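Local coordinates for protein 6-phosphogluconolactonase (Leishmania braziliensis, PDB 3CSS) that probably hydrolyses 6-phosphogluconolactone to 6-phosphogluconate, the second step of the oxidative pentose phosphate pathway, at residues A[40-45]-A[154-159]; A[172-177]-A[240-245]; A[76-81]-A[200-205]; A[161-166]-A[225-230]. All coordinates share one frame; numbering follows the deposited sequence.

Contact 1 of 4, residues A[40-45]-A[154-159]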
# COMPACT_ATOMS: atom_id res chain seq x y z
N VAL A 40 -11.08 5.51 4.51
CA VAL A 40 -9.87 4.86 5.01
C VAL A 40 -8.89 4.75 3.84
O VAL A 40 -9.21 4.12 2.84
CB VAL A 40 -10.16 3.45 5.61
CG1 VAL A 40 -8.90 2.88 6.20
CG2 VAL A 40 -11.24 3.52 6.66
N LEU A 41 -7.71 5.36 3.99
CA LEU A 41 -6.68 5.40 2.94
C LEU A 41 -5.42 4.70 3.45
O LEU A 41 -4.89 5.10 4.49
CB LEU A 41 -6.35 6.86 2.57
CG LEU A 41 -5.26 7.15 1.52
CD1 LEU A 41 -5.59 6.50 0.20
CD2 LEU A 41 -5.02 8.68 1.36
N ALA A 42 -4.95 3.69 2.73
CA ALA A 42 -3.68 3.04 3.04
C ALA A 42 -2.61 3.63 2.13
O ALA A 42 -2.66 3.51 0.89
CB ALA A 42 -3.76 1.53 2.84
N LEU A 43 -1.63 4.25 2.77
CA LEU A 43 -0.54 4.92 2.09
C LEU A 43 0.49 3.94 1.63
O LEU A 43 0.78 2.94 2.32
CB LEU A 43 0.13 5.90 3.06
CG LEU A 43 -0.75 7.02 3.58
CD1 LEU A 43 0.03 7.81 4.60
CD2 LEU A 43 -1.29 7.88 2.44
N SER A 44 1.03 4.18 0.43
CA SER A 44 2.20 3.46 -0.06
C SER A 44 3.48 4.22 0.25
O SER A 44 3.47 5.38 0.64
CB SER A 44 2.11 3.22 -1.56
OG SER A 44 1.93 4.46 -2.19
N GLY A 45 4.59 3.54 0.07
CA GLY A 45 5.87 4.10 0.41
C GLY A 45 6.81 4.13 -0.76
O GLY A 45 6.40 4.24 -1.92
N PRO A 154 -10.18 -5.57 8.12
CA PRO A 154 -10.50 -4.17 7.95
C PRO A 154 -10.83 -3.91 6.48
O PRO A 154 -10.22 -4.49 5.59
CB PRO A 154 -9.22 -3.44 8.39
CG PRO A 154 -8.13 -4.40 8.20
CD PRO A 154 -8.74 -5.78 8.39
N VAL A 155 -11.86 -3.09 6.26
CA VAL A 155 -12.30 -2.73 4.92
C VAL A 155 -11.73 -1.36 4.60
O VAL A 155 -12.13 -0.35 5.17
CB VAL A 155 -13.83 -2.75 4.78
CG1 VAL A 155 -14.24 -2.33 3.38
CG2 VAL A 155 -14.37 -4.14 5.14
N VAL A 156 -10.73 -1.36 3.72
CA VAL A 156 -10.06 -0.12 3.34
C VAL A 156 -10.76 0.47 2.11
O VAL A 156 -11.03 -0.25 1.15
CB VAL A 156 -8.57 -0.38 3.08
CG1 VAL A 156 -7.88 0.89 2.61
CG2 VAL A 156 -7.92 -0.95 4.33
N ASP A 157 -11.02 1.77 2.11
CA ASP A 157 -11.65 2.42 0.94
C ASP A 157 -10.70 2.54 -0.26
O ASP A 157 -11.07 2.21 -1.40
CB ASP A 157 -12.21 3.80 1.31
CG ASP A 157 -13.38 3.71 2.26
OD1 ASP A 157 -14.48 3.33 1.79
OD2 ASP A 157 -13.19 3.94 3.47
N ILE A 158 -9.49 3.00 0.00
CA ILE A 158 -8.48 3.17 -1.04
C ILE A 158 -7.14 2.67 -0.54
O ILE A 158 -6.62 3.16 0.47
CB ILE A 158 -8.30 4.65 -1.46
CG1 ILE A 158 -9.62 5.21 -1.98
CG2 ILE A 158 -7.14 4.79 -2.50
CD1 ILE A 158 -9.60 6.70 -2.21
N VAL A 159 -6.59 1.68 -1.24
CA VAL A 159 -5.22 1.20 -1.03
C VAL A 159 -4.34 1.74 -2.15
O VAL A 159 -4.54 1.40 -3.32
CB VAL A 159 -5.11 -0.35 -0.95
CG1 VAL A 159 -3.63 -0.77 -0.73
CG2 VAL A 159 -6.03 -0.94 0.15
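V40 to A42 run parallel to the chain entering strand 158-162 in the central sheet, with L41 bridged to I158 and A42 to V159. Two near-linear backbone bonds define the pairing: I158 N to V40 O at 3.1 Å and A42 N to I158 O at 2.9 Å. I158 O is also approached by L41 CA at 3.3 Å, a CA-H...O contact. At the start of the pairing a side chain takes over: D157 OD2 accepts V40 N at 2.8 Å in an almost straight bond (178° at the hydrogen), met on the anti side of the carboxylate and 16° out of its plane. D157 CG stands anti to its own carbonyl carbon (chi1 -67°), which swings the carboxylate back to V40. V40 O also receives a weak second bond from D157 N, and V156 CG1 rests 3.5 Å from the same V40 O. On the face carrying L41 and I158, the methyls L41 CD1 and I158 CG2 touch at 3.6 Å; on the other, A42 CB meets V159 CG1 at 4.2 Å. This is parallel pairing at the core of a Rossmann-like alpha/beta fold. Helix 14-30 covers the I158 face through I25 and A28, A212 touches V159 on the other face, and strand 69-77 flanks 39-43 on its far edge through backbone bonds from L41 and L43.

Contact 2 of 4, residues A[172-177]-A[240-245]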
# COMPACT_ATOMS: atom_id res chain seq x y z
N ILE A 172 4.84 -7.28 0.04
CA ILE A 172 4.51 -8.65 -0.30
C ILE A 172 5.55 -9.08 -1.35
O ILE A 172 5.35 -8.87 -2.57
CB ILE A 172 3.05 -8.77 -0.84
CG1 ILE A 172 2.06 -8.29 0.24
CG2 ILE A 172 2.76 -10.23 -1.24
CD1 ILE A 172 0.63 -7.99 -0.25
N PHE A 173 6.68 -9.58 -0.85
CA PHE A 173 7.84 -9.93 -1.69
C PHE A 173 7.77 -11.38 -2.17
O PHE A 173 7.22 -12.23 -1.47
CB PHE A 173 9.16 -9.70 -0.94
CG PHE A 173 9.52 -8.25 -0.78
CD1 PHE A 173 10.12 -7.53 -1.82
CD2 PHE A 173 9.25 -7.58 0.40
CE1 PHE A 173 10.44 -6.20 -1.67
CE2 PHE A 173 9.57 -6.25 0.55
CZ PHE A 173 10.16 -5.56 -0.49
N PRO A 174 8.38 -11.66 -3.33
CA PRO A 174 8.55 -13.05 -3.74
C PRO A 174 9.24 -13.88 -2.66
O PRO A 174 10.18 -13.41 -2.02
CB PRO A 174 9.44 -12.96 -4.99
CG PRO A 174 9.42 -11.58 -5.43
CD PRO A 174 8.97 -10.71 -4.29
N ASP A 175 8.72 -15.08 -2.43
CA ASP A 175 9.28 -16.05 -1.49
C ASP A 175 9.45 -15.51 -0.05
O ASP A 175 10.37 -15.93 0.69
CB ASP A 175 10.58 -16.64 -2.07
CG ASP A 175 10.38 -17.22 -3.47
OD1 ASP A 175 9.64 -18.20 -3.62
OD2 ASP A 175 10.94 -16.65 -4.44
N SER A 176 8.55 -14.60 0.34
CA SER A 176 8.39 -14.16 1.73
C SER A 176 7.18 -14.83 2.37
O SER A 176 6.30 -15.37 1.67
CB SER A 176 8.20 -12.64 1.79
OG SER A 176 6.93 -12.24 1.26
N VAL A 177 7.09 -14.77 3.70
CA VAL A 177 5.89 -15.19 4.41
C VAL A 177 4.62 -14.54 3.82
O VAL A 177 3.63 -15.22 3.55
CB VAL A 177 5.99 -14.89 5.94
CG1 VAL A 177 4.64 -15.03 6.60
CG2 VAL A 177 7.00 -15.83 6.59
N LEU A 240 6.20 -14.39 -14.01
CA LEU A 240 4.91 -14.14 -13.35
C LEU A 240 5.16 -13.40 -12.02
O LEU A 240 5.81 -13.94 -11.11
CB LEU A 240 4.16 -15.46 -13.14
CG LEU A 240 2.70 -15.37 -12.65
CD1 LEU A 240 1.90 -16.59 -13.09
CD2 LEU A 240 2.63 -15.20 -11.13
N PRO A 241 4.66 -12.15 -11.92
CA PRO A 241 4.95 -11.35 -10.72
C PRO A 241 4.06 -11.73 -9.55
O PRO A 241 2.90 -12.10 -9.77
CB PRO A 241 4.62 -9.91 -11.17
CG PRO A 241 3.53 -10.08 -12.16
CD PRO A 241 3.85 -11.39 -12.91
N VAL A 242 4.58 -11.65 -8.33
CA VAL A 242 3.79 -11.97 -7.16
C VAL A 242 2.53 -11.06 -7.10
O VAL A 242 1.45 -11.51 -6.66
CB VAL A 242 4.64 -11.91 -5.86
CG1 VAL A 242 4.96 -10.49 -5.53
CG2 VAL A 242 3.95 -12.65 -4.71
N SER A 243 2.64 -9.86 -7.68
CA SER A 243 1.51 -8.92 -7.68
C SER A 243 0.32 -9.30 -8.59
O SER A 243 -0.72 -8.63 -8.57
CB SER A 243 2.00 -7.50 -7.99
OG SER A 243 2.67 -7.49 -9.23
N ARG A 244 0.43 -10.42 -9.33
CA ARG A 244 -0.71 -10.97 -10.05
C ARG A 244 -1.90 -11.28 -9.12
O ARG A 244 -3.04 -11.38 -9.59
CB ARG A 244 -0.31 -12.20 -10.86
CG ARG A 244 -1.38 -12.67 -11.83
CD ARG A 244 -0.93 -13.82 -12.73
NE ARG A 244 -2.06 -14.35 -13.51
CZ ARG A 244 -2.52 -13.85 -14.65
NH1 ARG A 244 -1.97 -12.79 -15.21
NH2 ARG A 244 -3.54 -14.44 -15.25
N PHE A 245 -1.68 -11.39 -7.79
CA PHE A 245 -2.83 -11.55 -6.88
C PHE A 245 -3.86 -10.42 -6.99
O PHE A 245 -5.03 -10.57 -6.59
CB PHE A 245 -2.38 -11.74 -5.41
CG PHE A 245 -1.96 -10.48 -4.72
CD1 PHE A 245 -2.90 -9.63 -4.13
CD2 PHE A 245 -0.60 -10.13 -4.62
CE1 PHE A 245 -2.50 -8.46 -3.50
CE2 PHE A 245 -0.20 -8.97 -3.96
CZ PHE A 245 -1.15 -8.14 -3.41
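The F245 ring is met by the tip of I172: CD1 lies 3.6 Å from CZ and 3.9 Å from CE2 of F245, arriving oblique to the ring plane, while K206 and I209 of helix 206-211 and the loop residue T169 also touch the F245 side chain. The other aromatic group, F173, points away from the 240-245 segment and stacks with H168. The contact joins a type II beta turn, F173 to S176, to a 3-10 segment beginning at V242, both in connecting loops of the alpha/beta fold. V242 carries most of the contact. Its CG1 sits between the backbone N and the carbonyl carbon (chi1 72°), a placement that carries the methyl to 3.4 Å from I172 O. The same V242 CG1 reaches P174 CD at 4.2 Å, so one methyl spans the entry to the turn, whereas V242 CG2 and I172 CG2 stand 4.4 Å apart, a looser approach. The join is thus one of van der Waals contact, with 194 Å² buried in total. The two segments exchange no polar bond; each is held by bonds of its own and to other parts of the chain, such as S243 OG to G167 O. In the turn, F173 O accepts two donors, S176 N at 3.3 Å and S176 OG at 2.7 Å.

Contact 3 of 4, residues A[76-81]-A[200-205]; sequences ERLLSE and WRVTLS
E76 and V202 form an antiparallel hydrogen-bonded pair: E76 N gives to V202 O at 2.9 Å, and V202 N returns a bond to E76 O at 3.1 Å. Strand 201-204 thereby joins the end of 69-77 in the mixed sheet, with 186-189 following it at the sheet's edge. Beyond the non-hydrogen-bonded pair R77 and R201, L78 N reaches W200 O at 2.9 Å past the end of strand 69-77. There the chain bends away in an inverse gamma turn centred on L78. The E76 carboxylate leads away from strand 201-204: OE1 takes R77 N and N87 N, while OE2 takes F88 N and a salt bridge from R109, placing the group at the start of helix 87-96. On the face of R77 and R201, both side chains bend at chi2 (86° in R77) and run alongside each other in the same direction. R77 CG lies over one face of the R201 guanidinium, 3.7 Å above its plane; the two guanidinium planes are 55° apart, and R77 NE comes within 3.8 Å of R201 NH1. V202, on the face it shares with E76, packs against L78: the side chains cross at about a right angle, with L78 CD2 4.1 Å from V202 CG1. Past the paired residues L78 CD1 touches W200 CB, and A126 of helix 123-140 packs on both. Repulsion between the guanidinium groups is probably offset because several of their donors bond backbone carbonyls: R77 NH1 to Q85 O, R201 NH2 to P197 O and R201 NE to V199 O.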
# COMPACT_ATOMS: atom_id res chain seq x y z
N GLU A 76 5.45 -1.07 5.85
CA GLU A 76 6.46 -0.25 6.51
C GLU A 76 7.77 -0.99 6.71
O GLU A 76 7.80 -2.20 6.96
CB GLU A 76 5.91 0.30 7.84
CG GLU A 76 6.88 1.16 8.66
CD GLU A 76 7.34 2.43 7.94
OE1 GLU A 76 7.92 2.32 6.84
OE2 GLU A 76 7.18 3.54 8.52
N ARG A 77 8.84 -0.24 6.56
CA ARG A 77 10.18 -0.69 6.91
C ARG A 77 10.35 -0.58 8.42
O ARG A 77 10.10 0.49 9.00
CB ARG A 77 11.21 0.21 6.22
CG ARG A 77 11.22 0.12 4.71
CD ARG A 77 10.20 1.05 4.04
NE ARG A 77 10.28 1.03 2.58
CZ ARG A 77 11.04 1.81 1.82
NH1 ARG A 77 11.85 2.70 2.36
NH2 ARG A 77 11.00 1.68 0.49
N LEU A 78 10.83 -1.65 9.06
CA LEU A 78 10.94 -1.66 10.53
C LEU A 78 12.20 -0.94 10.99
O LEU A 78 13.16 -1.53 11.52
CB LEU A 78 10.85 -3.08 11.08
CG LEU A 78 9.51 -3.75 10.75
CD1 LEU A 78 9.44 -5.16 11.30
CD2 LEU A 78 8.33 -2.90 11.24
N LEU A 79 12.17 0.37 10.75
CA LEU A 79 13.17 1.32 11.19
C LEU A 79 12.45 2.33 12.11
O LEU A 79 11.22 2.35 12.18
CB LEU A 79 13.78 2.02 9.97
CG LEU A 79 14.45 1.11 8.93
CD1 LEU A 79 14.52 1.77 7.57
CD2 LEU A 79 15.84 0.66 9.39
N SER A 80 13.20 3.16 12.82
CA SER A 80 12.59 4.20 13.65
C SER A 80 11.72 5.14 12.79
O SER A 80 11.97 5.30 11.59
CB SER A 80 13.65 4.97 14.46
OG SER A 80 14.35 5.92 13.66
N GLU A 81 10.69 5.73 13.40
CA GLU A 81 9.85 6.74 12.74
C GLU A 81 10.64 7.96 12.22
O GLU A 81 10.24 8.58 11.24
CB GLU A 81 8.74 7.23 13.68
CG GLU A 81 7.67 6.19 13.98
CD GLU A 81 6.45 6.76 14.70
OE1 GLU A 81 5.33 6.25 14.46
OE2 GLU A 81 6.61 7.71 15.50
N TRP A 200 13.62 -5.85 7.69
CA TRP A 200 12.33 -6.52 7.81
C TRP A 200 11.18 -5.54 7.66
O TRP A 200 11.32 -4.33 7.94
CB TRP A 200 12.21 -7.32 9.13
CG TRP A 200 12.81 -8.68 9.01
CD1 TRP A 200 14.11 -9.02 9.24
CD2 TRP A 200 12.14 -9.88 8.60
NE1 TRP A 200 14.29 -10.36 9.00
CE2 TRP A 200 13.10 -10.91 8.59
CE3 TRP A 200 10.82 -10.18 8.24
CZ2 TRP A 200 12.78 -12.21 8.22
CZ3 TRP A 200 10.51 -11.47 7.88
CH2 TRP A 200 11.48 -12.47 7.88
N ARG A 201 10.07 -6.09 7.17
CA ARG A 201 8.86 -5.34 6.87
C ARG A 201 7.62 -5.90 7.55
O ARG A 201 7.53 -7.10 7.86
CB ARG A 201 8.57 -5.32 5.34
CG ARG A 201 9.77 -5.12 4.44
CD ARG A 201 10.39 -3.75 4.62
NE ARG A 201 11.51 -3.50 3.71
CZ ARG A 201 11.38 -3.04 2.47
NH1 ARG A 201 10.19 -2.75 1.97
NH2 ARG A 201 12.46 -2.85 1.72
N VAL A 202 6.64 -5.02 7.75
CA VAL A 202 5.27 -5.45 7.93
C VAL A 202 4.47 -4.94 6.74
O VAL A 202 4.82 -3.92 6.12
CB VAL A 202 4.66 -4.97 9.26
CG1 VAL A 202 5.40 -5.61 10.43
CG2 VAL A 202 4.71 -3.48 9.37
N THR A 203 3.42 -5.68 6.41
CA THR A 203 2.59 -5.36 5.25
C THR A 203 1.14 -5.78 5.50
O THR A 203 0.88 -6.79 6.14
CB THR A 203 3.13 -6.06 3.96
OG1 THR A 203 2.40 -5.59 2.82
CG2 THR A 203 3.08 -7.59 4.05
N LEU A 204 0.20 -4.98 4.99
CA LEU A 204 -1.14 -5.48 4.78
C LEU A 204 -1.03 -6.74 3.93
O LEU A 204 -0.17 -6.85 3.04
CB LEU A 204 -2.01 -4.43 4.10
CG LEU A 204 -2.30 -3.15 4.89
CD1 LEU A 204 -3.18 -2.19 4.09
CD2 LEU A 204 -2.89 -3.47 6.29
N SER A 205 -1.89 -7.72 4.23
CA SER A 205 -1.87 -8.99 3.53
C SER A 205 -2.60 -8.89 2.20
O SER A 205 -3.34 -7.95 1.95
CB SER A 205 -2.53 -10.06 4.40
OG SER A 205 -3.90 -9.73 4.61

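Contact 4 of 4, residues A[161-166]-A[225-230]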
# COMPACT_ATOMS: atom_id res chain seq x y z
N LEU A 161 -0.73 1.67 -3.93
CA LEU A 161 0.32 0.67 -4.10
C LEU A 161 1.34 1.13 -5.13
O LEU A 161 1.07 2.01 -5.93
CB LEU A 161 -0.27 -0.68 -4.55
CG LEU A 161 -1.19 -1.44 -3.61
CD1 LEU A 161 -1.71 -2.65 -4.40
CD2 LEU A 161 -0.47 -1.87 -2.34
N GLY A 162 2.52 0.54 -5.05
CA GLY A 162 3.48 0.60 -6.12
C GLY A 162 3.88 -0.77 -6.59
O GLY A 162 3.47 -1.78 -6.02
N PHE A 163 4.72 -0.81 -7.61
CA PHE A 163 5.34 -2.06 -8.07
C PHE A 163 6.84 -1.92 -7.96
O PHE A 163 7.40 -0.89 -8.37
CB PHE A 163 5.03 -2.34 -9.54
CG PHE A 163 3.62 -2.81 -9.84
CD1 PHE A 163 2.88 -3.58 -8.94
CD2 PHE A 163 3.07 -2.54 -11.07
CE1 PHE A 163 1.60 -4.02 -9.31
CE2 PHE A 163 1.83 -2.98 -11.44
CZ PHE A 163 1.10 -3.73 -10.57
N GLY A 164 7.49 -2.96 -7.47
CA GLY A 164 8.92 -3.10 -7.63
C GLY A 164 9.28 -3.78 -8.93
O GLY A 164 8.47 -4.52 -9.51
N SER A 165 10.53 -3.58 -9.35
CA SER A 165 11.05 -4.30 -10.52
C SER A 165 11.11 -5.83 -10.32
O SER A 165 11.23 -6.57 -11.29
CB SER A 165 12.42 -3.78 -10.91
OG SER A 165 13.36 -4.09 -9.90
N ASP A 166 11.03 -6.27 -9.07
CA ASP A 166 10.94 -7.68 -8.72
C ASP A 166 9.51 -8.24 -8.77
O ASP A 166 9.30 -9.43 -8.48
CB ASP A 166 11.54 -7.90 -7.34
CG ASP A 166 10.70 -7.32 -6.22
OD1 ASP A 166 9.90 -6.40 -6.49
OD2 ASP A 166 10.80 -7.80 -5.06
N ASN A 225 7.78 -3.02 -16.62
CA ASN A 225 6.90 -3.42 -17.71
C ASN A 225 6.53 -4.90 -17.62
O ASN A 225 5.39 -5.24 -17.83
CB ASN A 225 7.53 -3.07 -19.05
CG ASN A 225 6.61 -3.38 -20.24
OD1 ASN A 225 7.02 -4.09 -21.15
ND2 ASN A 225 5.40 -2.85 -20.23
N TRP A 226 7.48 -5.77 -17.27
CA TRP A 226 7.17 -7.19 -17.19
C TRP A 226 6.17 -7.47 -16.09
O TRP A 226 5.37 -8.42 -16.16
CB TRP A 226 8.44 -8.01 -16.98
CG TRP A 226 9.05 -7.99 -15.59
CD1 TRP A 226 10.00 -7.12 -15.13
CD2 TRP A 226 8.76 -8.88 -14.51
NE1 TRP A 226 10.34 -7.42 -13.86
CE2 TRP A 226 9.59 -8.49 -13.43
CE3 TRP A 226 7.88 -9.94 -14.32
CZ2 TRP A 226 9.58 -9.14 -12.19
CZ3 TRP A 226 7.89 -10.60 -13.10
CH2 TRP A 226 8.72 -10.20 -12.06
N VAL A 227 6.23 -6.65 -15.04
CA VAL A 227 5.29 -6.78 -13.92
C VAL A 227 3.89 -6.41 -14.38
O VAL A 227 2.91 -7.12 -14.14
CB VAL A 227 5.73 -5.89 -12.74
CG1 VAL A 227 4.72 -6.01 -11.59
CG2 VAL A 227 7.19 -6.24 -12.29
N VAL A 228 3.78 -5.26 -15.02
CA VAL A 228 2.49 -4.81 -15.53
C VAL A 228 1.89 -5.86 -16.49
O VAL A 228 0.73 -6.26 -16.36
CB VAL A 228 2.69 -3.46 -16.27
CG1 VAL A 228 1.44 -3.08 -17.05
CG2 VAL A 228 3.06 -2.34 -15.29
N ARG A 229 2.68 -6.32 -17.45
CA ARG A 229 2.15 -7.28 -18.42
C ARG A 229 1.80 -8.62 -17.76
O ARG A 229 0.84 -9.29 -18.19
CB ARG A 229 3.09 -7.42 -19.61
CG ARG A 229 3.00 -6.22 -20.55
CD ARG A 229 3.95 -6.32 -21.70
NE ARG A 229 5.33 -6.37 -21.22
CZ ARG A 229 6.06 -7.47 -21.19
NH1 ARG A 229 5.54 -8.62 -21.58
NH2 ARG A 229 7.32 -7.41 -20.76
N GLY A 230 2.54 -9.00 -16.72
CA GLY A 230 2.29 -10.24 -15.98
C GLY A 230 1.05 -10.18 -15.11
O GLY A 230 0.42 -11.20 -14.83
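V227 lays its CG1 methyl over one face of the F163 ring, 3.9 Å from the centroid and 14° off the normal, a CH-pi contact. V228 CG2 comes to the same ring at its edge, 4.1 Å from CE2 of F163, so successive residues of helix 225-232 hold the ring on a face and on its rim. This is helix-on-loop packing in a Rossmann-like alpha/beta fold: the chain runs from the end of strand 158-162 through the GxGxDGH sequence characteristic of 6-phosphogluconolactonases, a segment that in relatives lines the active site. With CG1 of V227 anti to the backbone N (chi1 179°), its CG2 is left to face G164 O at 3.5 Å and to lie over the centre of the W226 ring. The indole in turn reaches the loop backbone: W226 NE1 donates to S165 O at 2.8 Å, a bent bond of 134° at the hydrogen, with the acceptor slightly out of the ring plane. Helix and loop are therefore joined by an apolar sandwich and by one polar tie at its margin. V217 and A219 of strand 214-219 touch F163 from the sheet, while D166 OD1 bonds H168 ND1 and D166 OD2 bonds S192 OG. Beside the tie, the six-membered part of the indole leans on the next peptide, with W226 CZ2 3.5 Å from D166 C.

In the fold
From the N terminus, contact 1 opens at 40-45 and contact 3 at 76-81; contact 1 closes at 154-159, before 161-166 and 172-177 open contacts 4 and 2. Contact 3 then closes at 200-205, contact 4 at 225-230 and contact 2 at 240-245. Contact 3 thus crosses the other three, contacts 4 and 2 cross each other, and contact 1 stands in series with both; none nests. Contacts 1, 3 and 4 all reach the main sheet: 1 joins strands inside it, 3 adds the antiparallel strand 201-204, and 4 lays a helix against the loop leaving 158-162. Contact 2 ties two connecting loops, touching contact 3 through I172 on L204 and contact 4 through a probable R244-G230 bond.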